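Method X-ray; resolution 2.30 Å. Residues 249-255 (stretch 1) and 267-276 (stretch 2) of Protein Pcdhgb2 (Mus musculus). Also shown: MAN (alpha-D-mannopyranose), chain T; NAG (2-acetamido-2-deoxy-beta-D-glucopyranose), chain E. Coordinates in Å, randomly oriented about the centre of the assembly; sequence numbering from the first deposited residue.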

ATOM      1  N   LEU A 249       7.661  -5.745   6.636  1.00 58.47           N
ATOM      2  CA  LEU A 249       7.734  -7.112   7.142  1.00 57.29           C
ATOM      3  C   LEU A 249       7.285  -7.127   8.599  1.00 53.26           C
ATOM      4  O   LEU A 249       7.871  -6.436   9.438  1.00 52.02           O
ATOM      5  CB  LEU A 249       9.157  -7.656   7.004  1.00 59.85           C
ATOM      6  CG  LEU A 249       9.375  -9.128   7.358  1.00 59.98           C
ATOM      7  CD1 LEU A 249       8.578 -10.025   6.429  1.00 58.56           C
ATOM      8  CD2 LEU A 249      10.856  -9.477   7.304  1.00 62.61           C
ATOM      9  N   ILE A 250       6.257  -7.925   8.901  1.00 53.10           N
ATOM     10  CA  ILE A 250       5.592  -7.909  10.203  1.00 50.25           C
ATOM     11  C   ILE A 250       6.073  -9.073  11.059  1.00 49.12           C
ATOM     12  O   ILE A 250       6.233 -10.201  10.574  1.00 47.84           O
ATOM     13  CB  ILE A 250       4.060  -7.962  10.048  1.00 50.65           C
ATOM     14  CG1 ILE A 250       3.578  -6.874   9.090  1.00 50.63           C
ATOM     15  CG2 ILE A 250       3.386  -7.801  11.400  1.00 48.76           C
ATOM     16  CD1 ILE A 250       3.875  -5.489   9.572  1.00 51.15           C
ATOM     17  N   SER A 251       6.291  -8.801  12.345  1.00 49.29           N
ATOM     18  CA  SER A 251       6.501  -9.833  13.352  1.00 53.06           C
ATOM     19  C   SER A 251       5.478  -9.648  14.464  1.00 52.61           C
ATOM     20  O   SER A 251       5.272  -8.527  14.942  1.00 52.37           O
ATOM     21  CB  SER A 251       7.920  -9.781  13.917  1.00 54.97           C
ATOM     22  OG  SER A 251       8.857 -10.234  12.957  1.00 57.25           O
ATOM     23  N   TYR A 252       4.834 -10.741  14.861  1.00 52.23           N
ATOM     24  CA  TYR A 252       3.841 -10.734  15.929  1.00 50.28           C
ATOM     25  C   TYR A 252       4.440 -11.283  17.218  1.00 50.64           C
ATOM     26  O   TYR A 252       5.301 -12.167  17.197  1.00 50.32           O
ATOM     27  CB  TYR A 252       2.612 -11.559  15.545  1.00 47.13           C
ATOM     28  CG  TYR A 252       2.022 -11.161  14.215  1.00 47.01           C
ATOM     29  CD1 TYR A 252       1.199 -10.048  14.105  1.00 46.31           C
ATOM     30  CD2 TYR A 252       2.305 -11.886  13.066  1.00 47.99           C
ATOM     31  CE1 TYR A 252       0.666  -9.671  12.888  1.00 46.76           C
ATOM     32  CE2 TYR A 252       1.775 -11.525  11.846  1.00 49.59           C
ATOM     33  CZ  TYR A 252       0.957 -10.414  11.759  1.00 48.73           C
ATOM     34  OH  TYR A 252       0.426 -10.055  10.539  1.00 48.21           O
ATOM     35  N   SER A 253       3.965 -10.751  18.344  1.00 52.87           N
ATOM     36  CA  SER A 253       4.426 -11.187  19.655  1.00 52.82           C
ATOM     37  C   SER A 253       3.334 -10.924  20.686  1.00 50.34           C
ATOM     38  O   SER A 253       2.344 -10.236  20.415  1.00 48.71           O
ATOM     39  CB  SER A 253       5.730 -10.485  20.051  1.00 52.38           C
ATOM     40  OG  SER A 253       5.520  -9.099  20.273  1.00 52.57           O
ATOM     41  N   ILE A 254       3.528 -11.480  21.881  1.00 48.42           N
ATOM     42  CA  ILE A 254       2.626 -11.285  23.011  1.00 51.33           C
ATOM     43  C   ILE A 254       3.368 -10.474  24.062  1.00 55.76           C
ATOM     44  O   ILE A 254       4.441 -10.883  24.524  1.00 60.69           O
ATOM     45  CB  ILE A 254       2.144 -12.620  23.602  1.00 51.50           C
ATOM     46  CG1 ILE A 254       1.281 -13.386  22.599  1.00 53.51           C
ATOM     47  CG2 ILE A 254       1.377 -12.382  24.892  1.00 49.12           C
ATOM     48  CD1 ILE A 254       0.759 -14.706  23.146  1.00 55.67           C
ATOM     49  N   ILE A 255       2.793  -9.345  24.462  1.00 55.89           N
ATOM     50  CA  ILE A 255       3.479  -8.419  25.351  1.00 57.73           C
ATOM     51  C   ILE A 255       2.817  -8.272  26.717  1.00 60.99           C
ATOM     52  O   ILE A 255       3.492  -7.847  27.664  1.00 66.06           O
ATOM     53  CB  ILE A 255       3.630  -7.037  24.689  1.00 56.61           C
ATOM     54  CG1 ILE A 255       2.255  -6.481  24.339  1.00 54.76           C
ATOM     55  CG2 ILE A 255       4.512  -7.139  23.457  1.00 56.20           C
ATOM     56  CD1 ILE A 255       2.290  -5.090  23.778  1.00 56.74           C
TER
HETATM   57  C1  MAN T 717      -4.363 -22.293  13.461  1.00 60.35           C
HETATM   58  C2  MAN T 717      -4.880 -20.899  13.071  1.00 65.37           C
HETATM   59  C3  MAN T 717      -6.333 -20.745  13.509  1.00 70.20           C
HETATM   60  C4  MAN T 717      -7.200 -21.917  13.006  1.00 75.93           C
HETATM   61  C5  MAN T 717      -6.581 -23.255  13.420  1.00 70.43           C
HETATM   62  C6  MAN T 717      -7.283 -24.460  12.828  1.00 70.53           C
HETATM   63  O2  MAN T 717      -4.874 -20.719  11.649  1.00 64.91           O
HETATM   64  O3  MAN T 717      -6.879 -19.498  13.078  1.00 71.85           O
HETATM   65  O4  MAN T 717      -8.496 -21.828  13.568  1.00 77.49           O
HETATM   66  O5  MAN T 717      -5.193 -23.319  12.996  1.00 65.67           O
HETATM   67  O6  MAN T 717      -6.550 -25.620  13.229  1.00 72.50           O
HETATM   68  C1  NAG E   1       2.406  -1.162  22.324  1.00 72.65           C
HETATM   69  C2  NAG E   1       3.183   0.108  22.018  1.00 78.34           C
HETATM   70  C3  NAG E   1       4.672  -0.140  22.253  1.00 85.26           C
HETATM   71  C4  NAG E   1       4.905  -0.712  23.649  1.00 88.81           C
HETATM   72  C5  NAG E   1       3.975  -1.901  23.911  1.00 89.72           C
HETATM   73  C6  NAG E   1       4.016  -2.415  25.332  1.00 97.57           C
HETATM   74  C7  NAG E   1       2.027   1.492  20.357  1.00 76.15           C
HETATM   75  C8  NAG E   1       1.903   1.848  18.907  1.00 78.29           C
HETATM   76  N2  NAG E   1       2.941   0.563  20.659  1.00 75.82           N
HETATM   77  O3  NAG E   1       5.405   1.067  22.075  1.00 87.67           O
HETATM   78  O4  NAG E   1       6.255  -1.145  23.775  1.00 91.12           O
HETATM   79  O5  NAG E   1       2.615  -1.527  23.659  1.00 82.21           O
HETATM   80  O6  NAG E   1       5.131  -1.902  26.045  1.00104.40           O
HETATM   81  O7  NAG E   1       1.335   2.025  21.217  1.00 75.10           O
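Stretch 2 267-276: FVSVNQDSGV

How does stretch 2 lie on stretch 1? Its short strand, 268-270, runs roughly antiparallel to the strand of stretch 1, at 155° between their directions and 6.4 Å at closest approach. Beyond Asn-271 the chain leaves the extended form and turns, with Asn-271 O accepting from Gly-275 N at 2.9 Å.

What joins the two backbones? A single direct hydrogen bond, from Tyr-252 N to Gln-272 O at 2.9 Å, joins the pair whose CA atoms lie nearest across the stretches, Tyr-252 CA and Gln-272 CA, 4.5 Å apart. The same oxygen meets Ser-251 CA at 3.2 Å, a CA-H...O contact, and Gln-272 CA returns one to Tyr-252 O at 3.3 Å. A water donates to Ile-250 O (2.5 Å) and Asp-273 O (2.9 Å), bridging the two stretches.

Where does the tyrosine ring find room? The CA-to-CB bond of Tyr-252 (chi1 m) points toward stretch 2, and the absent side chain of Gly-275 leaves the space: Tyr-252 CD2 comes within 3.4 Å of Gly-275 CA. A CB there would sit 3.2 Å from Tyr-252 CE2, a tight fit, and the positive phi of 76° itself favours glycine.

Which bumps fill the hollows on the strand side? Val-270 CG1 settles among Tyr-252 O (3.8 Å), Ser-253 CA (3.6 Å) and Ile-254 CG1 (3.9 Å). Ile-254 reaches on, placing CD1 3.8 Å from Ser-269 CA and 4.0 Å from Val-268 CG2.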

ATOM      1  N   PHE A 267       0.303 -20.808  28.786  1.00 76.56           N
ATOM      2  CA  PHE A 267      -1.075 -20.752  28.305  1.00 72.12           C
ATOM      3  C   PHE A 267      -1.154 -20.567  26.793  1.00 68.73           C
ATOM      4  O   PHE A 267      -1.761 -21.385  26.093  1.00 67.91           O
ATOM      5  CB  PHE A 267      -1.838 -19.623  29.009  1.00 71.37           C
ATOM      6  CG  PHE A 267      -2.353 -19.997  30.368  1.00 74.76           C
ATOM      7  CD1 PHE A 267      -3.706 -20.194  30.579  1.00 74.87           C
ATOM      8  CD2 PHE A 267      -1.484 -20.158  31.430  1.00 77.82           C
ATOM      9  CE1 PHE A 267      -4.184 -20.541  31.831  1.00 77.99           C
ATOM     10  CE2 PHE A 267      -1.955 -20.505  32.682  1.00 81.10           C
ATOM     11  CZ  PHE A 267      -3.307 -20.695  32.882  1.00 80.77           C
ATOM     12  N   VAL A 268      -0.562 -19.493  26.276  1.00 65.93           N
ATOM     13  CA  VAL A 268      -0.697 -19.134  24.871  1.00 61.35           C
ATOM     14  C   VAL A 268       0.630 -18.612  24.342  1.00 57.03           C
ATOM     15  O   VAL A 268       1.458 -18.079  25.088  1.00 55.71           O
ATOM     16  CB  VAL A 268      -1.808 -18.086  24.648  1.00 61.37           C
ATOM     17  CG1 VAL A 268      -3.181 -18.696  24.909  1.00 61.97           C
ATOM     18  CG2 VAL A 268      -1.576 -16.881  25.542  1.00 62.08           C
ATOM     19  N   SER A 269       0.824 -18.782  23.038  1.00 54.83           N
ATOM     20  CA  SER A 269       1.934 -18.189  22.310  1.00 54.52           C
ATOM     21  C   SER A 269       1.425 -17.781  20.939  1.00 54.45           C
ATOM     22  O   SER A 269       0.326 -18.159  20.525  1.00 55.76           O
ATOM     23  CB  SER A 269       3.112 -19.158  22.176  1.00 55.38           C
ATOM     24  OG  SER A 269       2.770 -20.235  21.321  1.00 56.24           O
ATOM     25  N   VAL A 270       2.234 -17.004  20.224  1.00 52.64           N
ATOM     26  CA  VAL A 270       1.919 -16.624  18.854  1.00 47.46           C
ATOM     27  C   VAL A 270       3.144 -16.880  17.990  1.00 48.07           C
ATOM     28  O   VAL A 270       4.279 -16.632  18.411  1.00 50.81           O
ATOM     29  CB  VAL A 270       1.451 -15.155  18.756  1.00 45.54           C
ATOM     30  CG1 VAL A 270       2.596 -14.185  19.008  1.00 44.41           C
ATOM     31  CG2 VAL A 270       0.796 -14.897  17.413  1.00 46.21           C
ATOM     32  N   ASN A 271       2.915 -17.428  16.800  1.00 47.55           N
ATOM     33  CA  ASN A 271       3.997 -17.597  15.843  1.00 51.71           C
ATOM     34  C   ASN A 271       4.370 -16.235  15.264  1.00 50.75           C
ATOM     35  O   ASN A 271       3.506 -15.501  14.775  1.00 49.82           O
ATOM     36  CB  ASN A 271       3.581 -18.562  14.736  1.00 53.00           C
ATOM     37  CG  ASN A 271       4.693 -18.817  13.741  1.00 56.42           C
ATOM     38  OD1 ASN A 271       4.962 -17.993  12.864  1.00 57.27           O
ATOM     39  ND2 ASN A 271       5.345 -19.968  13.868  1.00 58.20           N
ATOM     40  N   GLN A 272       5.658 -15.890  15.331  1.00 53.50           N
ATOM     41  CA  GLN A 272       6.078 -14.523  15.033  1.00 56.23           C
ATOM     42  C   GLN A 272       5.905 -14.146  13.563  1.00 54.24           C
ATOM     43  O   GLN A 272       5.844 -12.952  13.248  1.00 53.17           O
ATOM     44  CB  GLN A 272       7.537 -14.321  15.441  1.00 64.31           C
ATOM     45  CG  GLN A 272       8.529 -15.018  14.524  1.00 73.35           C
ATOM     46  CD  GLN A 272       9.957 -14.553  14.738  1.00 81.72           C
ATOM     47  OE1 GLN A 272      10.219 -13.663  15.550  1.00 85.72           O
ATOM     48  NE2 GLN A 272      10.890 -15.153  14.007  1.00 85.76           N
ATOM     49  N   ASP A 273       5.829 -15.119  12.659  1.00 54.15           N
ATOM     50  CA  ASP A 273       5.695 -14.814  11.241  1.00 57.99           C
ATOM     51  C   ASP A 273       4.276 -14.993  10.723  1.00 58.46           C
ATOM     52  O   ASP A 273       3.837 -14.218   9.868  1.00 57.79           O
ATOM     53  CB  ASP A 273       6.655 -15.683  10.421  1.00 62.64           C
ATOM     54  CG  ASP A 273       8.113 -15.407  10.746  1.00 66.49           C
ATOM     55  OD1 ASP A 273       8.433 -14.269  11.151  1.00 65.71           O
ATOM     56  OD2 ASP A 273       8.941 -16.326  10.599  1.00 72.76           O
ATOM     57  N   SER A 274       3.541 -15.981  11.229  1.00 57.53           N
ATOM     58  CA  SER A 274       2.199 -16.267  10.741  1.00 56.50           C
ATOM     59  C   SER A 274       1.100 -15.587  11.546  1.00 54.79           C
ATOM     60  O   SER A 274      -0.013 -15.424  11.030  1.00 53.72           O
ATOM     61  CB  SER A 274       1.936 -17.776  10.758  1.00 54.39           C
ATOM     62  OG  SER A 274       1.657 -18.201  12.076  1.00 51.82           O
ATOM     63  N   GLY A 275       1.373 -15.209  12.792  1.00 52.80           N
ATOM     64  CA  GLY A 275       0.348 -14.660  13.650  1.00 50.07           C
ATOM     65  C   GLY A 275      -0.617 -15.674  14.218  1.00 51.09           C
ATOM     66  O   GLY A 275      -1.572 -15.279  14.903  1.00 50.68           O
ATOM     67  N   VAL A 276      -0.413 -16.966  13.951  1.00 52.10           N
ATOM     68  CA  VAL A 276      -1.248 -17.994  14.555  1.00 50.53           C
ATOM     69  C   VAL A 276      -1.024 -17.994  16.059  1.00 49.93           C
ATOM     70  O   VAL A 276       0.118 -17.939  16.533  1.00 52.07           O
ATOM     71  CB  VAL A 276      -0.940 -19.367  13.944  1.00 53.64           C
ATOM     72  CG1 VAL A 276      -1.604 -20.460  14.754  1.00 56.90           C
ATOM     73  CG2 VAL A 276      -1.407 -19.419  12.502  1.00 55.16           C
TER
HETATM   74  O   HOH W   1       4.750 -11.568   9.100  1.00 39.12           O